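Local coordinates for probable secreted solute-binding lipoprotein (Streptomyces coelicolor, PDB 3I3V) that probably binds a solute outside the cell membrane and hands it to a transporter, as bacterial extracellular solute-binding lipoproteins do, at residues 163-167 with 219-223; 130-134 with 240-244; 222-226 with 374-379; 276-282 with 350-356; 134-140 with 156-162. The contacts are given in a common frame with arbitrary orientation. Residues are numbered along the deposited sequence.

Contact 1 (163-167 with 219-223); sequences APVTV and GVFAD
Val-165, in the t rotamer, lays its isopropyl group against two side chains of the facing loop: CG2 meets CG1 of Val-220 (also t) at 3.6 Å, and CB lies 3.9 Å from CD1 of the Phe-221 ring. Strand 163-166 is extended at Val-165 (phi/psi -95/125) but irregular just before it, at Pro-164 (-79/-97), whereas 219-223 has no regular structure; Gly-219, with positive phi, closes helix 203-217 in a Schellman motif. The loop then bridges the strand once, with the CA atoms of Val-165 and Phe-221 4.6 Å apart. Val-165 N donates to Val-220 O and Ala-222 N donates to Val-165 O, both at 2.9 Å, so one strand residue uses both its backbone polar groups on the loop. This illustrates how a periplasmic-binding-protein type alpha/beta domain can dock a helix-terminating loop on a strand that also pairs with strand 242-246. Phe-221, chi1 near -58°, directs its CA-to-CB bond away, yet CD1 still reaches CG1 of Val-167 (p rotamer) at 4.0 Å, and the ring meets Phe-377 edge-to-face. At the other end, CG of Pro-164 sits 3.0 Å from Val-220 O, and the CB atoms of Ala-163 and Ala-222 are 4.2 Å apart.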
# COMPACT_ATOMS: atom_id res chain seq x y z
N ALA C 163 -44.82 2.91 63.43
CA ALA C 163 -43.60 2.23 63.84
C ALA C 163 -42.46 2.70 62.94
O ALA C 163 -42.66 2.94 61.76
CB ALA C 163 -43.77 0.72 63.74
N PRO C 164 -41.26 2.87 63.51
CA PRO C 164 -40.07 3.31 62.77
C PRO C 164 -39.42 2.20 61.94
O PRO C 164 -39.87 1.94 60.81
CB PRO C 164 -39.16 3.87 63.86
CG PRO C 164 -39.50 3.01 65.03
CD PRO C 164 -41.01 2.92 64.96
N VAL C 165 -38.38 1.56 62.47
CA VAL C 165 -37.73 0.48 61.72
C VAL C 165 -38.29 -0.88 62.13
O VAL C 165 -38.31 -1.23 63.31
CB VAL C 165 -36.18 0.43 61.94
CG1 VAL C 165 -35.57 -0.64 61.06
CG2 VAL C 165 -35.54 1.76 61.59
N THR C 166 -38.77 -1.64 61.16
CA THR C 166 -39.30 -2.96 61.47
C THR C 166 -38.25 -4.01 61.06
O THR C 166 -37.60 -3.89 60.02
CB THR C 166 -40.62 -3.22 60.72
OG1 THR C 166 -41.12 -4.52 61.06
CG2 THR C 166 -40.41 -3.14 59.21
N VAL C 167 -38.07 -5.01 61.90
CA VAL C 167 -37.10 -6.06 61.63
C VAL C 167 -37.39 -7.28 62.50
O VAL C 167 -37.87 -7.14 63.62
CB VAL C 167 -35.66 -5.55 61.88
CG1 VAL C 167 -35.48 -5.18 63.35
CG2 VAL C 167 -34.64 -6.61 61.46
N GLY C 219 -35.64 3.77 70.84
CA GLY C 219 -36.87 3.37 70.18
C GLY C 219 -36.85 3.42 68.66
O GLY C 219 -37.87 3.71 68.04
N VAL C 220 -35.71 3.12 68.06
CA VAL C 220 -35.60 3.15 66.61
C VAL C 220 -36.27 1.93 65.98
O VAL C 220 -36.69 1.98 64.82
CB VAL C 220 -34.12 3.22 66.16
CG1 VAL C 220 -34.00 2.94 64.67
CG2 VAL C 220 -33.56 4.60 66.46
N PHE C 221 -36.39 0.85 66.73
CA PHE C 221 -37.03 -0.36 66.22
C PHE C 221 -38.45 -0.46 66.72
O PHE C 221 -38.79 0.13 67.74
CB PHE C 221 -36.23 -1.60 66.64
CG PHE C 221 -34.81 -1.57 66.17
CD1 PHE C 221 -34.52 -1.60 64.81
CD2 PHE C 221 -33.77 -1.40 67.06
CE1 PHE C 221 -33.23 -1.47 64.36
CE2 PHE C 221 -32.47 -1.26 66.61
CZ PHE C 221 -32.20 -1.29 65.25
N ALA C 222 -39.28 -1.21 66.00
CA ALA C 222 -40.68 -1.40 66.38
C ALA C 222 -40.75 -2.00 67.78
O ALA C 222 -39.84 -2.72 68.20
CB ALA C 222 -41.37 -2.33 65.38
N ASP C 223 -41.83 -1.71 68.50
CA ASP C 223 -41.99 -2.26 69.84
C ASP C 223 -41.95 -3.78 69.72
O ASP C 223 -42.49 -4.35 68.77
CB ASP C 223 -43.32 -1.83 70.46
CG ASP C 223 -43.37 -0.33 70.80
OD1 ASP C 223 -42.36 0.21 71.30
OD2 ASP C 223 -44.43 0.29 70.59

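Contact 2 (130-134 with 240-244); sequences YNRAL and EEAAV
Strand 122-131 finishes at Tyr-130 and Asn-131 (phi/psi -120/121 and -80/109) and passes directly into helix 132-138, with Asn-131 at the N-cap position. The partner segment leaves helix 230-238 through a Schellman motif in which Glu-240 has positive phi (62/47), is extended at Ala-242, turns a corner at Ala-243 (-97/-16) and resumes as strand at Val-244. Tyr-130 and Val-244 form an antiparallel non-hydrogen-bonded pair, CA to CA 4.8 Å; the CA atoms of Asn-131 and Ala-243 follow at 4.9 Å. One nearly straight hydrogen bond fixes this register, from Asn-131 N to Ala-243 O at 2.8 Å. On the face shared by Tyr-130 and Val-244, the ring of Tyr-130 (chi1 m) brings CD1 to 3.8 Å from CG2 of Val-244 (chi1 t), while its hydroxyl is hydrogen-bonded to Gly-267 O. Across from the corner, Leu-134 on the first helical turn places CB 3.7 Å from CB of Ala-243. Its CD2 lies 3.7 Å from OE2 of Glu-240, whose carboxylate is hydrogen-bonded to His-262. The small Ala-243 thus gives the helix room to approach. The end of strand 122-131, where it passes into a helix, so pairs antiparallel with strand 242-246 inside the mixed sheet of an alpha/beta lobe, as in periplasmic-binding-protein folds.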
# COMPACT_ATOMS: atom_id res chain seq x y z
N TYR C 130 -37.02 3.36 52.72
CA TYR C 130 -37.71 4.39 53.50
C TYR C 130 -39.03 4.80 52.84
O TYR C 130 -39.04 5.26 51.70
CB TYR C 130 -36.82 5.64 53.63
CG TYR C 130 -35.48 5.40 54.31
CD1 TYR C 130 -35.32 5.64 55.67
CD2 TYR C 130 -34.38 4.94 53.58
CE1 TYR C 130 -34.10 5.42 56.30
CE2 TYR C 130 -33.16 4.73 54.20
CZ TYR C 130 -33.02 4.97 55.56
OH TYR C 130 -31.81 4.77 56.18
N ASN C 131 -40.13 4.62 53.56
CA ASN C 131 -41.44 4.97 53.04
C ASN C 131 -41.65 6.49 53.19
O ASN C 131 -41.80 6.99 54.30
CB ASN C 131 -42.52 4.17 53.80
CG ASN C 131 -43.93 4.47 53.33
OD1 ASN C 131 -44.84 3.66 53.49
ND2 ASN C 131 -44.13 5.66 52.76
N ARG C 132 -41.63 7.21 52.07
CA ARG C 132 -41.78 8.66 52.08
C ARG C 132 -43.15 9.15 52.54
O ARG C 132 -43.26 10.09 53.31
CB ARG C 132 -41.50 9.23 50.69
CG ARG C 132 -40.06 9.61 50.47
CD ARG C 132 -39.71 10.84 51.27
NE ARG C 132 -38.36 11.30 50.97
CZ ARG C 132 -37.81 12.38 51.51
NH1 ARG C 132 -38.51 13.10 52.38
NH2 ARG C 132 -36.58 12.74 51.19
N ALA C 133 -44.20 8.51 52.04
CA ALA C 133 -45.55 8.89 52.42
C ALA C 133 -45.65 8.94 53.94
O ALA C 133 -46.24 9.86 54.50
CB ALA C 133 -46.55 7.90 51.87
N LEU C 134 -45.06 7.95 54.61
CA LEU C 134 -45.12 7.90 56.07
C LEU C 134 -44.16 8.89 56.74
O LEU C 134 -44.46 9.42 57.81
CB LEU C 134 -44.86 6.47 56.56
CG LEU C 134 -46.02 5.48 56.39
CD1 LEU C 134 -47.13 5.79 57.37
CD2 LEU C 134 -46.56 5.56 54.97
N GLU C 240 -47.92 -0.70 55.55
CA GLU C 240 -47.51 0.63 55.97
C GLU C 240 -47.76 0.94 57.44
O GLU C 240 -48.28 2.00 57.77
CB GLU C 240 -48.17 1.69 55.09
CG GLU C 240 -47.77 1.62 53.63
CD GLU C 240 -48.41 2.70 52.79
OE1 GLU C 240 -49.66 2.75 52.74
OE2 GLU C 240 -47.68 3.50 52.17
N GLU C 241 -47.40 -0.00 58.31
CA GLU C 241 -47.55 0.21 59.75
C GLU C 241 -46.18 0.66 60.28
O GLU C 241 -46.08 1.24 61.36
CB GLU C 241 -48.00 -1.08 60.44
CG GLU C 241 -49.41 -1.52 60.04
CD GLU C 241 -50.47 -0.46 60.30
OE1 GLU C 241 -50.55 0.06 61.44
OE2 GLU C 241 -51.24 -0.14 59.36
N ALA C 242 -45.13 0.39 59.51
CA ALA C 242 -43.77 0.80 59.86
C ALA C 242 -43.23 1.47 58.60
O ALA C 242 -43.55 1.05 57.50
CB ALA C 242 -42.92 -0.40 60.25
N ALA C 243 -42.41 2.49 58.77
CA ALA C 243 -41.87 3.25 57.64
C ALA C 243 -40.48 2.89 57.14
O ALA C 243 -40.10 3.29 56.04
CB ALA C 243 -41.91 4.73 57.98
N VAL C 244 -39.69 2.15 57.92
CA VAL C 244 -38.35 1.80 57.46
C VAL C 244 -38.10 0.31 57.55
O VAL C 244 -38.55 -0.36 58.47
CB VAL C 244 -37.27 2.52 58.28
CG1 VAL C 244 -35.89 2.25 57.66
CG2 VAL C 244 -37.54 4.02 58.31

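Contact 3 (222-226 with 374-379); sequences ADKAQ and STSFTR
Ala-222 opens a type II beta turn that closes with Ala-225 N donating to Ala-222 O at 3.1 Å. At the second turn position, Asp-223 carries OD1 to 4.2 Å from NH1 of Arg-379, beyond salt-bridge range; the carboxylate pairs instead with Arg-158, and the guanidinium has Asp-217 O as a partner. Lys-224 takes the positive phi (67/19) expected at the third position. Ala-225 begins a 3-10 segment and aims CB at Phe-377, 4.1 Å from CD2 of a ring that also meets Phe-221 and Phe-212 edge-to-face. Gln-226 makes the broadest contact: its CG lies 3.4 Å from Phe-377 C, from Thr-378 N and from Thr-378 OG1, where helix 363-377 ends. The CA atoms of Gln-226 and Ser-374 are 4.8 Å apart, and Ser-374 (chi1 t) donates its OG to Gln-226 O at 2.8 Å. A type II turn, in the loop between helices 203-217 and 230-238, thus packs against the C-terminal turn of helix 363-377 within one alpha/beta lobe of a solute-binding-protein fold.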
# COMPACT_ATOMS: atom_id res chain seq x y z
N ALA C 222 -39.28 -1.21 66.00
CA ALA C 222 -40.68 -1.40 66.38
C ALA C 222 -40.75 -2.00 67.78
O ALA C 222 -39.84 -2.72 68.20
CB ALA C 222 -41.37 -2.33 65.38
N ASP C 223 -41.83 -1.71 68.50
CA ASP C 223 -41.99 -2.26 69.84
C ASP C 223 -41.95 -3.78 69.72
O ASP C 223 -42.49 -4.35 68.77
CB ASP C 223 -43.32 -1.83 70.46
CG ASP C 223 -43.37 -0.33 70.80
OD1 ASP C 223 -42.36 0.21 71.30
OD2 ASP C 223 -44.43 0.29 70.59
N LYS C 224 -41.29 -4.44 70.66
CA LYS C 224 -41.21 -5.90 70.67
C LYS C 224 -40.43 -6.54 69.51
O LYS C 224 -40.58 -7.73 69.24
CB LYS C 224 -42.64 -6.46 70.72
CG LYS C 224 -43.48 -5.86 71.85
CD LYS C 224 -44.81 -6.59 72.08
CE LYS C 224 -45.74 -6.55 70.87
NZ LYS C 224 -45.39 -7.60 69.85
N ALA C 225 -39.59 -5.76 68.84
CA ALA C 225 -38.80 -6.26 67.71
C ALA C 225 -38.08 -7.58 68.00
O ALA C 225 -37.84 -8.37 67.08
CB ALA C 225 -37.77 -5.20 67.30
N GLN C 226 -37.74 -7.81 69.26
CA GLN C 226 -37.04 -9.02 69.68
C GLN C 226 -37.79 -10.31 69.38
O GLN C 226 -37.18 -11.38 69.26
CB GLN C 226 -36.76 -8.96 71.18
CG GLN C 226 -36.71 -7.54 71.72
CD GLN C 226 -37.90 -7.21 72.60
OE1 GLN C 226 -38.16 -6.04 72.89
NE2 GLN C 226 -38.61 -8.24 73.05
N SER C 374 -31.76 -11.99 69.37
CA SER C 374 -33.06 -11.68 69.94
C SER C 374 -32.86 -10.99 71.29
O SER C 374 -33.44 -9.95 71.57
CB SER C 374 -33.88 -12.95 70.13
OG SER C 374 -35.16 -12.65 70.65
N THR C 375 -32.00 -11.58 72.12
CA THR C 375 -31.70 -11.04 73.44
C THR C 375 -31.21 -9.59 73.31
O THR C 375 -31.64 -8.71 74.06
CB THR C 375 -30.59 -11.87 74.16
OG1 THR C 375 -31.06 -13.21 74.38
CG2 THR C 375 -30.24 -11.26 75.51
N SER C 376 -30.32 -9.36 72.35
CA SER C 376 -29.77 -8.03 72.12
C SER C 376 -30.77 -6.95 71.71
O SER C 376 -30.57 -5.78 72.01
CB SER C 376 -28.66 -8.10 71.07
OG SER C 376 -27.65 -9.00 71.47
N PHE C 377 -31.83 -7.32 71.00
CA PHE C 377 -32.82 -6.33 70.58
C PHE C 377 -33.75 -5.87 71.71
O PHE C 377 -34.52 -4.93 71.52
CB PHE C 377 -33.67 -6.87 69.42
CG PHE C 377 -33.18 -6.45 68.07
CD1 PHE C 377 -32.27 -7.24 67.37
CD2 PHE C 377 -33.63 -5.27 67.49
CE1 PHE C 377 -31.82 -6.86 66.10
CE2 PHE C 377 -33.18 -4.88 66.23
CZ PHE C 377 -32.28 -5.68 65.53
N THR C 378 -33.68 -6.53 72.86
CA THR C 378 -34.53 -6.18 74.00
C THR C 378 -34.01 -4.90 74.66
O THR C 378 -32.89 -4.88 75.16
CB THR C 378 -34.54 -7.31 75.04
OG1 THR C 378 -34.84 -8.55 74.39
CG2 THR C 378 -35.58 -7.05 76.11
N ARG C 379 -34.82 -3.85 74.64
CA ARG C 379 -34.42 -2.57 75.21
C ARG C 379 -33.91 -2.65 76.64
O ARG C 379 -34.44 -3.39 77.46
CB ARG C 379 -35.58 -1.58 75.14
CG ARG C 379 -36.17 -1.47 73.76
CD ARG C 379 -37.31 -0.49 73.72
NE ARG C 379 -36.86 0.89 73.82
CZ ARG C 379 -37.59 1.93 73.44
NH1 ARG C 379 -38.81 1.72 72.94
NH2 ARG C 379 -37.13 3.17 73.55

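Contact 4 (276-282 with 350-356); sequences HDGPTVI and EVSQVLL
Val-354 (chi1 m) occupies the apolar centre, with CG2 3.7 Å from CG1 of Ile-282 and CG1 3.4 Å from CB of Thr-280. That same CG1 lies over one face of the His-276 imidazole, a CH-pi contact 4.1 Å from the ring centroid. Farther along, CG2 of Ile-282 (m, t) packs 3.9 Å from CB of Leu-356. Beneath these side chains, strands 280-282 and 352-354 run parallel in register, pairing Thr-280 with Ser-352, Val-281 with Gln-353 and Ile-282 with Val-354 at CA separations of 4.5, 5.3 and 5.0 Å. Their short axes diverge by 45°, a marked twist. Hydrogen bonds run from Ser-352 N to Pro-279 O (2.6 Å), Val-281 N to Ser-352 O (2.8 Å) and Val-354 N to Val-281 O (3.0 Å). At the polar edge, a cis peptide precedes Pro-279, and Gly-278 N makes a weak bond of less certain geometry to Ser-352 OG; His-276 NE2 is hydrogen-bonded to Gln-183 O. Strand 352-354 thereby extends the mixed sheet beyond strand 280-284. Backbone bonding sets the parallel register, while the apolar side chains of one face, with the His-276 ring against Val-354, provide the packing.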
# COMPACT_ATOMS: atom_id res chain seq x y z
N HIS C 276 -16.89 4.05 57.55
CA HIS C 276 -17.33 4.07 56.15
C HIS C 276 -17.81 5.47 55.79
O HIS C 276 -18.30 6.20 56.65
CB HIS C 276 -18.49 3.10 55.94
CG HIS C 276 -18.28 1.76 56.55
ND1 HIS C 276 -17.52 0.78 55.95
CD2 HIS C 276 -18.71 1.23 57.72
CE1 HIS C 276 -17.50 -0.29 56.72
NE2 HIS C 276 -18.21 -0.04 57.80
N ASP C 277 -17.69 5.83 54.52
CA ASP C 277 -18.18 7.14 54.09
C ASP C 277 -19.70 7.09 54.26
O ASP C 277 -20.35 8.13 54.31
CB ASP C 277 -17.81 7.42 52.63
CG ASP C 277 -16.32 7.30 52.38
OD1 ASP C 277 -15.53 7.63 53.28
OD2 ASP C 277 -15.94 6.87 51.26
N GLY C 278 -20.22 5.86 54.35
CA GLY C 278 -21.64 5.56 54.55
C GLY C 278 -22.69 6.50 53.98
O GLY C 278 -22.34 7.49 53.34
N PRO C 279 -23.99 6.24 54.20
CA PRO C 279 -24.64 5.13 54.90
C PRO C 279 -24.33 3.75 54.32
O PRO C 279 -24.05 3.61 53.12
CB PRO C 279 -26.12 5.48 54.81
CG PRO C 279 -26.09 6.97 54.81
CD PRO C 279 -24.99 7.25 53.83
N THR C 280 -24.43 2.73 55.16
CA THR C 280 -24.11 1.37 54.77
C THR C 280 -25.23 0.49 54.25
O THR C 280 -26.38 0.60 54.68
CB THR C 280 -23.47 0.61 55.96
OG1 THR C 280 -24.47 0.38 56.96
CG2 THR C 280 -22.33 1.41 56.57
N VAL C 281 -24.88 -0.39 53.32
CA VAL C 281 -25.81 -1.36 52.76
C VAL C 281 -25.03 -2.67 52.65
O VAL C 281 -23.83 -2.66 52.37
CB VAL C 281 -26.33 -0.97 51.35
CG1 VAL C 281 -26.89 0.44 51.37
CG2 VAL C 281 -25.22 -1.10 50.31
N ILE C 282 -25.70 -3.80 52.87
CA ILE C 282 -25.05 -5.11 52.76
C ILE C 282 -24.98 -5.55 51.31
O ILE C 282 -25.93 -5.39 50.55
CB ILE C 282 -25.83 -6.21 53.54
CG1 ILE C 282 -25.71 -5.98 55.05
CG2 ILE C 282 -25.30 -7.60 53.18
CD1 ILE C 282 -26.47 -7.02 55.88
N GLU C 350 -22.71 7.08 47.32
CA GLU C 350 -23.39 7.73 48.44
C GLU C 350 -23.83 6.69 49.47
O GLU C 350 -24.52 7.01 50.43
CB GLU C 350 -24.63 8.51 47.97
CG GLU C 350 -24.69 8.79 46.48
CD GLU C 350 -25.07 7.56 45.69
OE1 GLU C 350 -26.22 7.08 45.85
OE2 GLU C 350 -24.22 7.07 44.92
N VAL C 351 -23.40 5.45 49.25
CA VAL C 351 -23.73 4.34 50.14
C VAL C 351 -22.51 3.43 50.24
O VAL C 351 -21.88 3.12 49.23
CB VAL C 351 -24.98 3.58 49.58
CG1 VAL C 351 -24.57 2.26 48.94
CG2 VAL C 351 -25.99 3.40 50.68
N SER C 352 -22.16 3.01 51.46
CA SER C 352 -21.00 2.16 51.67
C SER C 352 -21.34 0.68 51.90
O SER C 352 -22.29 0.35 52.61
CB SER C 352 -20.18 2.67 52.86
OG SER C 352 -19.68 3.97 52.60
N GLN C 353 -20.53 -0.19 51.31
CA GLN C 353 -20.73 -1.63 51.42
C GLN C 353 -20.22 -2.20 52.73
O GLN C 353 -19.11 -1.88 53.15
CB GLN C 353 -19.97 -2.39 50.33
CG GLN C 353 -20.40 -2.21 48.90
CD GLN C 353 -19.56 -3.05 47.97
OE1 GLN C 353 -19.47 -4.27 48.13
NE2 GLN C 353 -18.95 -2.41 46.98
N VAL C 354 -21.02 -3.05 53.36
CA VAL C 354 -20.59 -3.74 54.56
C VAL C 354 -20.76 -5.22 54.25
O VAL C 354 -21.38 -5.59 53.25
CB VAL C 354 -21.39 -3.35 55.82
CG1 VAL C 354 -21.13 -1.89 56.14
CG2 VAL C 354 -22.87 -3.62 55.62
N LEU C 355 -20.23 -6.09 55.09
CA LEU C 355 -20.29 -7.50 54.78
C LEU C 355 -21.44 -8.34 55.32
O LEU C 355 -22.10 -8.00 56.31
CB LEU C 355 -18.92 -8.10 55.15
CG LEU C 355 -18.69 -9.34 55.99
CD1 LEU C 355 -17.20 -9.61 56.04
CD2 LEU C 355 -19.22 -9.14 57.40
N LEU C 356 -21.71 -9.43 54.59
CA LEU C 356 -22.74 -10.40 54.96
C LEU C 356 -21.96 -11.49 55.71
O LEU C 356 -21.19 -12.23 55.11
CB LEU C 356 -23.39 -11.00 53.71
CG LEU C 356 -24.36 -12.15 54.06
CD1 LEU C 356 -25.47 -11.61 54.93
CD2 LEU C 356 -24.93 -12.79 52.80

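Contact 5 (134-140 with 156-162); sequences LLDRAGV and KLRAKGI
Leucine rotamers set the shape of this contact between the ends of helices 132-138 and 147-159. Leu-134 (m, m) directs CD1 to Ile-162 CD1, a tight 3.3 Å; Ile-162 reaches back in the m, t conformation from just beyond its helix. Leu-157 (m, t) starts sideways, but its methyls turn inward: CD1 lies 4.1 Å from CD2 of Leu-135 (m, t), and CD2 lies 3.9 Å from CB of Ala-138. The CB of Ala-138 is also 3.9 Å from Leu-157 CA, and this small residue lets the backbones close to 5.2 Å between the CA atoms of Ala-138 and Leu-157; the CA atoms of Leu-134 and Ile-162 stand 7.8 Å apart. Both helices end in Schellman motifs. At Gly-139 (phi/psi 101/3) Val-140 N bonds back to Leu-135 O at 2.9 Å, and at Gly-161 (78/23) Ile-162 N bonds back to Leu-157 O at 2.9 Å. The two lysines contribute their aliphatic parts: Lys-156 CB sits 3.7 Å from Ala-138 O, and Lys-160, with its first three chi angles m, folds CG to 3.7 Å from Ala-138 CA. Leu-134 and Leu-157 both continue onto Ala-243 of strand 242-246. The chemistry is therefore that of van der Waals packing, with backbone bonds inside each segment ending the helices and lysine methylenes bordering the leucine-rich interior.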
# COMPACT_ATOMS: atom_id res chain seq x y z
N LEU C 134 -45.06 7.95 54.61
CA LEU C 134 -45.12 7.90 56.07
C LEU C 134 -44.16 8.89 56.74
O LEU C 134 -44.46 9.42 57.81
CB LEU C 134 -44.86 6.47 56.56
CG LEU C 134 -46.02 5.48 56.39
CD1 LEU C 134 -47.13 5.79 57.37
CD2 LEU C 134 -46.56 5.56 54.97
N LEU C 135 -43.00 9.14 56.12
CA LEU C 135 -42.06 10.10 56.69
C LEU C 135 -42.68 11.49 56.59
O LEU C 135 -42.43 12.36 57.44
CB LEU C 135 -40.72 10.07 55.95
CG LEU C 135 -39.80 8.85 56.16
CD1 LEU C 135 -38.50 9.05 55.38
CD2 LEU C 135 -39.52 8.66 57.64
N ASP C 136 -43.48 11.70 55.54
CA ASP C 136 -44.16 12.98 55.33
C ASP C 136 -45.25 13.19 56.37
O ASP C 136 -45.36 14.27 56.94
CB ASP C 136 -44.77 13.05 53.92
CG ASP C 136 -43.74 13.39 52.85
OD1 ASP C 136 -42.65 13.91 53.17
OD2 ASP C 136 -44.03 13.15 51.66
N ARG C 137 -46.07 12.16 56.62
CA ARG C 137 -47.13 12.28 57.61
C ARG C 137 -46.55 12.65 58.98
O ARG C 137 -47.18 13.35 59.77
CB ARG C 137 -47.89 10.96 57.79
CG ARG C 137 -48.41 10.30 56.53
CD ARG C 137 -49.44 9.22 56.89
NE ARG C 137 -49.52 8.12 55.92
CZ ARG C 137 -49.81 8.27 54.63
NH1 ARG C 137 -50.06 9.47 54.13
NH2 ARG C 137 -49.85 7.20 53.83
N ALA C 138 -45.34 12.16 59.25
CA ALA C 138 -44.68 12.40 60.52
C ALA C 138 -43.95 13.73 60.63
O ALA C 138 -43.62 14.18 61.73
CB ALA C 138 -43.71 11.26 60.82
N GLY C 139 -43.67 14.36 59.50
CA GLY C 139 -42.98 15.63 59.54
C GLY C 139 -41.50 15.56 59.24
O GLY C 139 -40.81 16.58 59.32
N VAL C 140 -40.99 14.38 58.92
CA VAL C 140 -39.58 14.23 58.59
C VAL C 140 -39.52 14.30 57.06
O VAL C 140 -39.97 13.41 56.36
CB VAL C 140 -38.99 12.89 59.15
CG1 VAL C 140 -40.10 11.90 59.39
CG2 VAL C 140 -37.96 12.32 58.20
N LYS C 156 -40.47 11.23 65.84
CA LYS C 156 -41.56 11.83 65.08
C LYS C 156 -42.54 10.78 64.58
O LYS C 156 -43.75 10.95 64.71
CB LYS C 156 -41.01 12.63 63.90
CG LYS C 156 -40.39 13.97 64.30
CD LYS C 156 -40.06 14.79 63.07
CE LYS C 156 -40.20 16.29 63.33
NZ LYS C 156 -39.24 16.78 64.36
N LEU C 157 -42.01 9.70 64.01
CA LEU C 157 -42.84 8.61 63.50
C LEU C 157 -43.73 7.99 64.58
O LEU C 157 -44.92 7.81 64.38
CB LEU C 157 -41.95 7.52 62.89
CG LEU C 157 -41.35 7.78 61.51
CD1 LEU C 157 -40.17 6.86 61.27
CD2 LEU C 157 -42.43 7.56 60.44
N ARG C 158 -43.15 7.68 65.73
CA ARG C 158 -43.91 7.09 66.83
C ARG C 158 -45.00 8.05 67.34
O ARG C 158 -46.06 7.61 67.78
CB ARG C 158 -42.97 6.72 67.99
CG ARG C 158 -42.28 5.37 67.86
CD ARG C 158 -41.23 5.21 68.93
NE ARG C 158 -40.57 3.91 68.91
CZ ARG C 158 -41.10 2.80 69.40
NH1 ARG C 158 -42.29 2.81 69.97
NH2 ARG C 158 -40.42 1.66 69.33
N ALA C 159 -44.73 9.35 67.25
CA ALA C 159 -45.68 10.37 67.70
C ALA C 159 -46.99 10.33 66.92
O ALA C 159 -48.04 10.71 67.45
CB ALA C 159 -45.05 11.76 67.59
N LYS C 160 -46.93 9.90 65.66
CA LYS C 160 -48.12 9.80 64.84
C LYS C 160 -48.64 8.37 64.90
O LYS C 160 -49.56 8.00 64.17
CB LYS C 160 -47.81 10.18 63.38
CG LYS C 160 -47.10 11.52 63.20
CD LYS C 160 -47.83 12.67 63.90
CE LYS C 160 -49.23 12.89 63.36
NZ LYS C 160 -49.90 14.03 64.05
N GLY C 161 -48.02 7.57 65.76
CA GLY C 161 -48.43 6.19 65.92
C GLY C 161 -47.94 5.25 64.84
O GLY C 161 -48.53 4.19 64.61
N ILE C 162 -46.85 5.64 64.17
CA ILE C 162 -46.28 4.83 63.10
C ILE C 162 -44.95 4.22 63.56
O ILE C 162 -44.06 4.92 64.04
CB ILE C 162 -46.03 5.67 61.84
CG1 ILE C 162 -47.31 6.40 61.44
CG2 ILE C 162 -45.52 4.78 60.72
CD1 ILE C 162 -47.15 7.39 60.29

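In the fold
Four of the five contacts gather at one end of a single lobe. Along the chain, contact 2 opens first, and its span encloses contact 5 and then contact 1; contact 3 crosses contact 2, and contact 4 lies within the span of contact 3. Centres of contacts 1 and 2 are about 11 Å apart, joined through neighbouring strands 163-166 and 242-246. Contacts 2 and 5 share Leu-134 and helix 132-138, with centres about 9 Å apart; contacts 1 and 3 share Ala-222 and Asp-223. Arg-158 ties contact 5 to the loop 219-223. Contact 4, about 21 Å from contacts 1 and 2 between centres, touches none. One mixed sheet thus unites contacts 1, 2 and 4, while contacts 5 and 3 attach helices and a loop around it.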